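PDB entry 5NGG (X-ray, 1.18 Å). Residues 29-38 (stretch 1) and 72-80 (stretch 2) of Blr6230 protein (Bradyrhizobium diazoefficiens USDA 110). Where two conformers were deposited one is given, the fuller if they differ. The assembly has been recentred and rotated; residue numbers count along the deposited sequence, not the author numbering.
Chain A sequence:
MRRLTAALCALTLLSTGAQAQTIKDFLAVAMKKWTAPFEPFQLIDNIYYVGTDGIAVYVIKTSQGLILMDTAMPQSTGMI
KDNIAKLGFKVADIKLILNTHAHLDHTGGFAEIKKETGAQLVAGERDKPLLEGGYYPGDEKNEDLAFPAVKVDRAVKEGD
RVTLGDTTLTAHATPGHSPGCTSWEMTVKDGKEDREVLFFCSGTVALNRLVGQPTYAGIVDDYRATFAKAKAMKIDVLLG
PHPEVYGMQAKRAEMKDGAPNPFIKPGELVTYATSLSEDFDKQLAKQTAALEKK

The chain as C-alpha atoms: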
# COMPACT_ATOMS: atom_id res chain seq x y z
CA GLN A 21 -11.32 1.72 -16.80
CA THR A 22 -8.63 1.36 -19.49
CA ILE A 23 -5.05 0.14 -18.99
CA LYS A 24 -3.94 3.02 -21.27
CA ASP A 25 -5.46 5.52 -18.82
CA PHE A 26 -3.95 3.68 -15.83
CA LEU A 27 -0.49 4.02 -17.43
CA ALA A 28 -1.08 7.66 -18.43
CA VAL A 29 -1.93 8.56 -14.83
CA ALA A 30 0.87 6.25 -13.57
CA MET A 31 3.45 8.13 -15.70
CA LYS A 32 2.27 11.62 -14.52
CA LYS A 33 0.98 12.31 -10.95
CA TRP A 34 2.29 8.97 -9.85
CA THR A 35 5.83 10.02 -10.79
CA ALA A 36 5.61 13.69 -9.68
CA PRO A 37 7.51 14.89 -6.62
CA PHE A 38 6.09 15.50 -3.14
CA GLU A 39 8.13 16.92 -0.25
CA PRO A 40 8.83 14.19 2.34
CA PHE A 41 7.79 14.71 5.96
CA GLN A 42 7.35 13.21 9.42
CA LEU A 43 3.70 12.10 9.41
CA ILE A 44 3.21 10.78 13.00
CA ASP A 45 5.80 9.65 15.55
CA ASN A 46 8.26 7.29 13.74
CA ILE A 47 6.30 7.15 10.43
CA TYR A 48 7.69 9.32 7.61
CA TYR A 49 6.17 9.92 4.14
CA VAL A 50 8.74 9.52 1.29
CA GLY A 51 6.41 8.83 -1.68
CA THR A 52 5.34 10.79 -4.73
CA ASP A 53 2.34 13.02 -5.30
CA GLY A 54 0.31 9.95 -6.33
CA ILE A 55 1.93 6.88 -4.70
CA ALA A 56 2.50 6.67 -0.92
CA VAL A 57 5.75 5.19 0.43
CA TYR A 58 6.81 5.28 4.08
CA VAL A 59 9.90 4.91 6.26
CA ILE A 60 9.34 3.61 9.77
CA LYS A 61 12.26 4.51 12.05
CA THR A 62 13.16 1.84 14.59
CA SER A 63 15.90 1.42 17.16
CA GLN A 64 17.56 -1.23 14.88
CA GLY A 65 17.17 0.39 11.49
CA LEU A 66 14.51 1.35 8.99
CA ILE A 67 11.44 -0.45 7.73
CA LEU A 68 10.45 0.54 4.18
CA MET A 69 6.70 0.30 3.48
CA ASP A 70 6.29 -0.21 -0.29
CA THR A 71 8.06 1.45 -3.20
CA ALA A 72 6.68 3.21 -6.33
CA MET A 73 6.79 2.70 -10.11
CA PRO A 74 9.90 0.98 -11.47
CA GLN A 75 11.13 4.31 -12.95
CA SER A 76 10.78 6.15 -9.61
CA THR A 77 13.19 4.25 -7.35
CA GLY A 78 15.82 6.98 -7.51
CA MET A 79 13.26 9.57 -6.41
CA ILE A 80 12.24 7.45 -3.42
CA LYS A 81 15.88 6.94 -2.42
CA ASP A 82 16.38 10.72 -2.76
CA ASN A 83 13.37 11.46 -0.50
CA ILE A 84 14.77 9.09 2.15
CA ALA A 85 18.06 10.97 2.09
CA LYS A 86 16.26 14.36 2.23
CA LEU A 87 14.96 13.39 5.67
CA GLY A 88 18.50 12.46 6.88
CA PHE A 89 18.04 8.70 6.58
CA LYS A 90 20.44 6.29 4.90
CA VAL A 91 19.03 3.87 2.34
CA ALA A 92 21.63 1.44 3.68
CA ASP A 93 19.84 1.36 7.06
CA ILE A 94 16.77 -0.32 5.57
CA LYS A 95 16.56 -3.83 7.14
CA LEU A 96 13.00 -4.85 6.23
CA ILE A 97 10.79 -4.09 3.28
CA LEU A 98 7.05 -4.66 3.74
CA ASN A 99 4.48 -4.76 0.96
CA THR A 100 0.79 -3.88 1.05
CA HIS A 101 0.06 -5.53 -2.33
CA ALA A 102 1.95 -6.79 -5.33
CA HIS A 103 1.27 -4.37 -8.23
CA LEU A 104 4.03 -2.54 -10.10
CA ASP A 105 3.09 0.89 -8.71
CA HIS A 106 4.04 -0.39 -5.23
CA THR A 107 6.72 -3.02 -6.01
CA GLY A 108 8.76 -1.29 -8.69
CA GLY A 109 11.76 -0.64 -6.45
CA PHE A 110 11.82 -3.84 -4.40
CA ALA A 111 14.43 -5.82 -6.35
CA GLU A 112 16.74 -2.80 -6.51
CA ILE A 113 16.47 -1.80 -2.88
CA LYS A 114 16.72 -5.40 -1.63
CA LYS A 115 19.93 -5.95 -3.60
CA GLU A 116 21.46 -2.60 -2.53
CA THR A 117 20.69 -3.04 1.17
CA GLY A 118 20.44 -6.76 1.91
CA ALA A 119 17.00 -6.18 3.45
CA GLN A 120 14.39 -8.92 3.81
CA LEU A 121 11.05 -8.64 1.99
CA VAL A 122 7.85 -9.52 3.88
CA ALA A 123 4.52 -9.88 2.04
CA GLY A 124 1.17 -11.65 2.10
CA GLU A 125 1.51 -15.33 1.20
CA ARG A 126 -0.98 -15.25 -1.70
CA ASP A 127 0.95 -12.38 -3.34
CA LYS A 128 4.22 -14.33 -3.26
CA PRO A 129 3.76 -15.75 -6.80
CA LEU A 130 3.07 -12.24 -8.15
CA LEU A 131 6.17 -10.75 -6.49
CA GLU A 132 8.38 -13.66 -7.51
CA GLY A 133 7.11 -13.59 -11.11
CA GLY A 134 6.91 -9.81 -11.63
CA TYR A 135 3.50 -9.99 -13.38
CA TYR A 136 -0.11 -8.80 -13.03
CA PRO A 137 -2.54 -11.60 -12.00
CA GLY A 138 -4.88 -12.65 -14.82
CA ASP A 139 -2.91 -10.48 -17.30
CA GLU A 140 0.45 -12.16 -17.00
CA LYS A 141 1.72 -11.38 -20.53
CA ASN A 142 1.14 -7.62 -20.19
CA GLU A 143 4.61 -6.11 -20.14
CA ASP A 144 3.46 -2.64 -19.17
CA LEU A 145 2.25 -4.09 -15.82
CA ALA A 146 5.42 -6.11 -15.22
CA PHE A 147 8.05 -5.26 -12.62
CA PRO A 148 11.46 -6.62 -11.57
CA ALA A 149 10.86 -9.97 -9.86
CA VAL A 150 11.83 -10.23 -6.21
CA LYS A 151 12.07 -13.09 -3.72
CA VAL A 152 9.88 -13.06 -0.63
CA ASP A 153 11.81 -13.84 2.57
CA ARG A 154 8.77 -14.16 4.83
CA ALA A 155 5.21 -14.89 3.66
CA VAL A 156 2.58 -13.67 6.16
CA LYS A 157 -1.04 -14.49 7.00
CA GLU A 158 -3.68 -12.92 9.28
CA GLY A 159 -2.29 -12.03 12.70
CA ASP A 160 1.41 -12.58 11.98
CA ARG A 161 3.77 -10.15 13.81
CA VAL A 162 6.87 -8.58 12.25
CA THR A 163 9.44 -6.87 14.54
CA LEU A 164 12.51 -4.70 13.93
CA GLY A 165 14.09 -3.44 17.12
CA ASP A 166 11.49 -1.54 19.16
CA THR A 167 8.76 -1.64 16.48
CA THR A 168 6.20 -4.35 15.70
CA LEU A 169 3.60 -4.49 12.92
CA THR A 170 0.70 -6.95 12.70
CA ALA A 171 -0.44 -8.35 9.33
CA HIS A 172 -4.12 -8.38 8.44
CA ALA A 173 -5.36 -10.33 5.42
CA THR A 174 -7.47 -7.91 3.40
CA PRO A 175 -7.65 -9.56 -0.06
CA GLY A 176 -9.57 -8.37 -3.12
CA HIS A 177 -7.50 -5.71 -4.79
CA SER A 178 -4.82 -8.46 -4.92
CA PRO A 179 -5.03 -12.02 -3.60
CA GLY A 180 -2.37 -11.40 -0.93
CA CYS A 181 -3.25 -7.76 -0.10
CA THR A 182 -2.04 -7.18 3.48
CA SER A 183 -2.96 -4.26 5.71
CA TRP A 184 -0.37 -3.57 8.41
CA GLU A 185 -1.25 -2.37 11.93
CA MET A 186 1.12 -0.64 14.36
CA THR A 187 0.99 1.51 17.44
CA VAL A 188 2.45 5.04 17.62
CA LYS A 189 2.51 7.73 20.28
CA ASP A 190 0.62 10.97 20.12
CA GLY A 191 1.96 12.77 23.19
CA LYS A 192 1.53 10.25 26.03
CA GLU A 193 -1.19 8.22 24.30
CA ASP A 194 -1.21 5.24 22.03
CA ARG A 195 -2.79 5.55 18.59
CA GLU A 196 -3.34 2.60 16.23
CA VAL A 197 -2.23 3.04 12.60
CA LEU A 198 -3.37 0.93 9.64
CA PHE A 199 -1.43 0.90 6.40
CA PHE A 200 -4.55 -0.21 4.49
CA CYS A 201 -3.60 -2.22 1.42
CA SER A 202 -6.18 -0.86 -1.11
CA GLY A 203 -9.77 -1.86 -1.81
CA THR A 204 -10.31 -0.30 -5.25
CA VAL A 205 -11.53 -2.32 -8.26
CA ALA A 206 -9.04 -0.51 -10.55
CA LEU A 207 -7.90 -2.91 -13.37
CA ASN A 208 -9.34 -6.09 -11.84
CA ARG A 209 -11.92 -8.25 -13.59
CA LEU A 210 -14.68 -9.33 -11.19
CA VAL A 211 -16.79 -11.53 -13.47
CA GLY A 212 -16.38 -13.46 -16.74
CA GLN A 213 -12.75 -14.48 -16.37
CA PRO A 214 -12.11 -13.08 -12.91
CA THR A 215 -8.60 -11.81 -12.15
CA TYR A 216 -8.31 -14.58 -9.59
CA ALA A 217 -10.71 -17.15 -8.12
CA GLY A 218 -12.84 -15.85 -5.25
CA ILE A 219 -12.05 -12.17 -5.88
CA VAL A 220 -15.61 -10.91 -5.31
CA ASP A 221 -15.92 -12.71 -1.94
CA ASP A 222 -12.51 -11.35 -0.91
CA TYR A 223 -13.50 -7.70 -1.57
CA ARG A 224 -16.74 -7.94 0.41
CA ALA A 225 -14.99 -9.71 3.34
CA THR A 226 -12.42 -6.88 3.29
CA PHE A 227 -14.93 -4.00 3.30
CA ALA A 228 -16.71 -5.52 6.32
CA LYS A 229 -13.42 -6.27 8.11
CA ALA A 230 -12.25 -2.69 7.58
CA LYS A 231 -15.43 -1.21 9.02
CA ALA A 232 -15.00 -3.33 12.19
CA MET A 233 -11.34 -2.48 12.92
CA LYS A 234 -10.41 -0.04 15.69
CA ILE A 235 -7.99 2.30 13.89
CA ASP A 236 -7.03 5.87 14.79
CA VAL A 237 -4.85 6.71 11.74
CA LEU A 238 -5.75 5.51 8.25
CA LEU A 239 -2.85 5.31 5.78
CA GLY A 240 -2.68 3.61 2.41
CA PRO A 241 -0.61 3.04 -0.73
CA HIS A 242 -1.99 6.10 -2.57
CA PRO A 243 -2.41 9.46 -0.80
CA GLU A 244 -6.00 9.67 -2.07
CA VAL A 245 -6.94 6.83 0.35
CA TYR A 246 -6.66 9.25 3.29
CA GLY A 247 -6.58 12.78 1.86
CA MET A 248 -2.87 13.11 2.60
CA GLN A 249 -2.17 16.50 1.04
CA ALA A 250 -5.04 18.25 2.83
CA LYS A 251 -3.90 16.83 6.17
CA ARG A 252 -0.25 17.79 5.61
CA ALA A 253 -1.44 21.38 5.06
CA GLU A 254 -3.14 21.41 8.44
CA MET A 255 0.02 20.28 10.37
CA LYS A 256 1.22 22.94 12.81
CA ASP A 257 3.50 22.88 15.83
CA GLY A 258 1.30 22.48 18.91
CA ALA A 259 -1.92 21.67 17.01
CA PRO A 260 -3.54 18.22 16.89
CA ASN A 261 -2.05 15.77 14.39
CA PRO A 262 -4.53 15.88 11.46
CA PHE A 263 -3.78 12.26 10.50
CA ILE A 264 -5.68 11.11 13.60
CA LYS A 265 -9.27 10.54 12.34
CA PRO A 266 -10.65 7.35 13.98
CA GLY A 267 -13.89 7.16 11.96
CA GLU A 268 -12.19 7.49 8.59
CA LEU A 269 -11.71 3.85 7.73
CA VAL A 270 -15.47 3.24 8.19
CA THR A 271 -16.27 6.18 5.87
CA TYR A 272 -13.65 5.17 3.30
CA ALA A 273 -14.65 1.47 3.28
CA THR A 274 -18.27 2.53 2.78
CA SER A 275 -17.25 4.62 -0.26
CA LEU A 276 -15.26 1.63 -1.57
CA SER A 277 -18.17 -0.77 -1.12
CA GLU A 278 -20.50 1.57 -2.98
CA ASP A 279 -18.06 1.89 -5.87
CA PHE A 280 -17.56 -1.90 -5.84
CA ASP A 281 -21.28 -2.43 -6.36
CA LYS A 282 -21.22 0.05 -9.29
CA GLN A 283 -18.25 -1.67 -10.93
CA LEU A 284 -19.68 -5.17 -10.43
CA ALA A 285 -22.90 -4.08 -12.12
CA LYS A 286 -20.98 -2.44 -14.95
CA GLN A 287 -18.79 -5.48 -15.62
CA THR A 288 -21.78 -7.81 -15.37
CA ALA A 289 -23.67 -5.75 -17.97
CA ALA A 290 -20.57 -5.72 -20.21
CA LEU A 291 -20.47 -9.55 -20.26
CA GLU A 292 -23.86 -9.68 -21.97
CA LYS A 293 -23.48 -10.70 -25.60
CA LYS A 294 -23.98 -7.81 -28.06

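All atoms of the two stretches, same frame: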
# COMPACT_ATOMS: atom_id res chain seq x y z
N VAL A 29 -1.92 8.02 -16.19
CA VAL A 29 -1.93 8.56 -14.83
C VAL A 29 -0.68 8.11 -14.07
O VAL A 29 -0.04 8.92 -13.39
CB VAL A 29 -3.21 8.16 -14.06
CG1 VAL A 29 -3.15 8.57 -12.59
CG2 VAL A 29 -4.43 8.78 -14.72
N ALA A 30 -0.33 6.82 -14.20
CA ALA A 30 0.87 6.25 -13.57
C ALA A 30 2.19 6.92 -13.97
O ALA A 30 3.12 6.99 -13.15
CB ALA A 30 0.96 4.75 -13.84
N MET A 31 2.27 7.40 -15.20
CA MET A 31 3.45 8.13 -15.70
C MET A 31 3.37 9.66 -15.56
O MET A 31 4.18 10.37 -16.16
CB MET A 31 3.69 7.76 -17.17
N LYS A 32 2.42 10.17 -14.76
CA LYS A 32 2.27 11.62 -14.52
C LYS A 32 2.25 11.99 -13.02
O LYS A 32 3.31 12.22 -12.44
CB LYS A 32 1.02 12.15 -15.25
N LYS A 33 1.07 12.05 -12.39
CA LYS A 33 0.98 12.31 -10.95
C LYS A 33 1.69 11.25 -10.12
O LYS A 33 2.31 11.56 -9.08
CB LYS A 33 -0.49 12.38 -10.51
N TRP A 34 1.62 10.00 -10.57
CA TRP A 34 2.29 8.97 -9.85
C TRP A 34 3.80 9.12 -9.81
O TRP A 34 4.40 8.61 -8.89
CB TRP A 34 1.89 7.61 -10.39
CG TRP A 34 0.47 7.19 -10.04
CD1 TRP A 34 -0.53 7.99 -9.57
CD2 TRP A 34 -0.10 5.88 -10.19
NE1 TRP A 34 -1.68 7.26 -9.40
CE2 TRP A 34 -1.44 5.96 -9.76
CE3 TRP A 34 0.39 4.65 -10.63
CZ2 TRP A 34 -2.30 4.85 -9.75
CZ3 TRP A 34 -0.46 3.55 -10.63
CH2 TRP A 34 -1.79 3.67 -10.20
N THR A 35 4.39 9.82 -10.76
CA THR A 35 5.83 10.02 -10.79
C THR A 35 6.25 11.42 -10.35
O THR A 35 7.43 11.69 -10.29
CB THR A 35 6.41 9.73 -12.18
OG1 THR A 35 5.78 10.58 -13.13
CG2 THR A 35 6.25 8.28 -12.58
N ALA A 36 5.30 12.30 -10.01
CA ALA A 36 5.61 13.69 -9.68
C ALA A 36 6.09 13.81 -8.23
O ALA A 36 5.64 13.06 -7.35
CB ALA A 36 4.40 14.59 -9.87
N PRO A 37 6.98 14.78 -7.97
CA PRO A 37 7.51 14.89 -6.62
C PRO A 37 6.54 15.39 -5.56
O PRO A 37 5.63 16.19 -5.84
CB PRO A 37 8.65 15.88 -6.79
CG PRO A 37 8.26 16.70 -7.94
CD PRO A 37 7.61 15.74 -8.88
N PHE A 38 6.76 14.95 -4.32
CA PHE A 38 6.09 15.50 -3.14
C PHE A 38 7.14 15.62 -2.05
O PHE A 38 7.99 14.74 -1.90
CB PHE A 38 4.96 14.59 -2.68
CG PHE A 38 4.02 15.24 -1.70
CD1 PHE A 38 2.94 16.00 -2.15
CD2 PHE A 38 4.21 15.12 -0.33
CE1 PHE A 38 2.08 16.60 -1.25
CE2 PHE A 38 3.34 15.74 0.57
CZ PHE A 38 2.28 16.48 0.10
N ALA A 72 7.55 2.55 -5.36
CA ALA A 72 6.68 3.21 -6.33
C ALA A 72 6.87 2.56 -7.70
O ALA A 72 7.30 1.40 -7.77
CB ALA A 72 6.91 4.72 -6.31
N MET A 73 6.60 3.27 -8.78
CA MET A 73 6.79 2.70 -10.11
C MET A 73 8.24 2.32 -10.32
O MET A 73 9.13 2.92 -9.70
CB MET A 73 6.36 3.68 -11.20
CG MET A 73 4.86 3.94 -11.27
SD MET A 73 3.92 2.54 -11.90
CE MET A 73 4.28 2.66 -13.65
N PRO A 74 8.52 1.37 -11.22
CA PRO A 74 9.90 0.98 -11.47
C PRO A 74 10.84 2.15 -11.80
O PRO A 74 12.00 2.15 -11.40
CB PRO A 74 9.79 -0.05 -12.62
CG PRO A 74 8.45 -0.65 -12.39
CD PRO A 74 7.57 0.46 -11.89
N GLN A 75 10.33 3.15 -12.52
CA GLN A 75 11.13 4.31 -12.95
C GLN A 75 11.40 5.32 -11.82
O GLN A 75 12.21 6.23 -11.99
CB GLN A 75 10.47 5.01 -14.15
CG GLN A 75 9.02 5.44 -13.95
CD GLN A 75 8.01 4.43 -14.48
OE1 GLN A 75 8.07 3.24 -14.17
NE2 GLN A 75 7.07 4.91 -15.28
N SER A 76 10.73 5.15 -10.68
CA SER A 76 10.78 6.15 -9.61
C SER A 76 11.67 5.81 -8.42
O SER A 76 11.68 6.52 -7.42
CB SER A 76 9.36 6.44 -9.10
OG SER A 76 8.58 7.00 -10.13
N THR A 77 12.41 4.72 -8.51
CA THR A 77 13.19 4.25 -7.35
C THR A 77 14.21 5.28 -6.90
O THR A 77 14.40 5.47 -5.69
CB THR A 77 13.82 2.89 -7.65
OG1 THR A 77 12.78 2.00 -8.05
CG2 THR A 77 14.51 2.29 -6.43
N GLY A 78 14.87 5.95 -7.85
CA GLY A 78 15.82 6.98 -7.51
C GLY A 78 15.21 8.13 -6.73
O GLY A 78 15.82 8.63 -5.81
N MET A 79 14.01 8.55 -7.12
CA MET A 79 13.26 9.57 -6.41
C MET A 79 12.97 9.16 -4.96
O MET A 79 13.12 9.95 -4.04
CB MET A 79 11.96 9.91 -7.13
CG MET A 79 11.09 10.88 -6.35
SD MET A 79 9.57 11.31 -7.20
CE MET A 79 10.20 12.49 -8.38
N ILE A 80 12.50 7.94 -4.77
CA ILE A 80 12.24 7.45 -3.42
C ILE A 80 13.52 7.47 -2.59
O ILE A 80 13.50 7.93 -1.45
CB ILE A 80 11.60 6.04 -3.45
CG1 ILE A 80 10.28 6.00 -4.25
CG2 ILE A 80 11.38 5.52 -2.04
CD1 ILE A 80 9.23 7.04 -3.91
O HOH W 1 6.10 6.32 -9.24
O HOH W 2 9.46 9.52 -10.66

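The apolar part of this contact rests on two methionines of stretch 2, Met73 and Met79, each of which points its CA-to-CB bond toward stretch 1. Each has 62 Å² covered by the other stretch, out of 341 Å² buried between the two stretches, both sides summed. They serve different parts of stretch 1.

Met73 is buried and reaches the end of the helix that enters stretch 1. Its three chi angles are all m, so the side chain is folded rather than extended. This fold places CE of Met73 3.9 Å from CB of Ala30. The sulfur SD of Met73 lies 4.3 Å from CE3 of Trp34. It sits at the edge of the indole, near the ring plane, so the ring does not stack on the thioether.

Met79 belongs to the helix that starts in stretch 2. Its chi1 and chi2 are both t, which extends the side chain out from the helix before chi3 turns at m. CE of Met79 comes to 3.5 Å from the backbone O of Thr35. CE of Met79 also lies 4.1 Å from CB of Pro37, an apolar contact with an exposed residue. The sulfur SD of Met79 is 4.3 Å from O of Ala36. Met79 therefore packs largely against backbone and a proline ring.

Between the two methionines lies Thr35, with 64 Å² covered by stretch 2. CA of Thr35 is 6.4 Å from CA of Ser76, one of the nearest backbone approaches. The methyl CG2 of Thr35 is 3.6 Å from OG of Ser76 and 4.2 Å from CG of Gln75. The hydroxyl of Thr35 is used within its own stretch: OG1 donates to O of Lys32 at 3.0 Å. The backbone N of Thr35 donates to the same O of Lys32 at 3.1 Å. One carbonyl thus holds both groups of Thr35, and the methyl is left to meet stretch 2.

No direct hydrogen bond crosses between the stretches. Two waters make the polar link, and both meet Ser76. Water 1 donates to O of Trp34 at 2.9 Å and accepts from N of Met73 at 3.1 Å. Water 1 is also 2.7 Å from OG of Ser76. Water 2 donates to O of Thr35 at 3.0 Å and is again 2.7 Å from OG of Ser76. The serine hydroxyl is thus bridged to two successive carbonyls of stretch 1. Ser76 occupies the N-cap position of the helix, but its side chain makes no capping bond. The backbone N of Ser76 donates to O of Met73 at 2.9 Å, which closes the turn before the helix.

Not every polar group is satisfied. The backbone O of Ala30 is buried by the contact and has no partner in the model. The side chain of Met31 is not modelled beyond CB, so its full part in the contact cannot be judged.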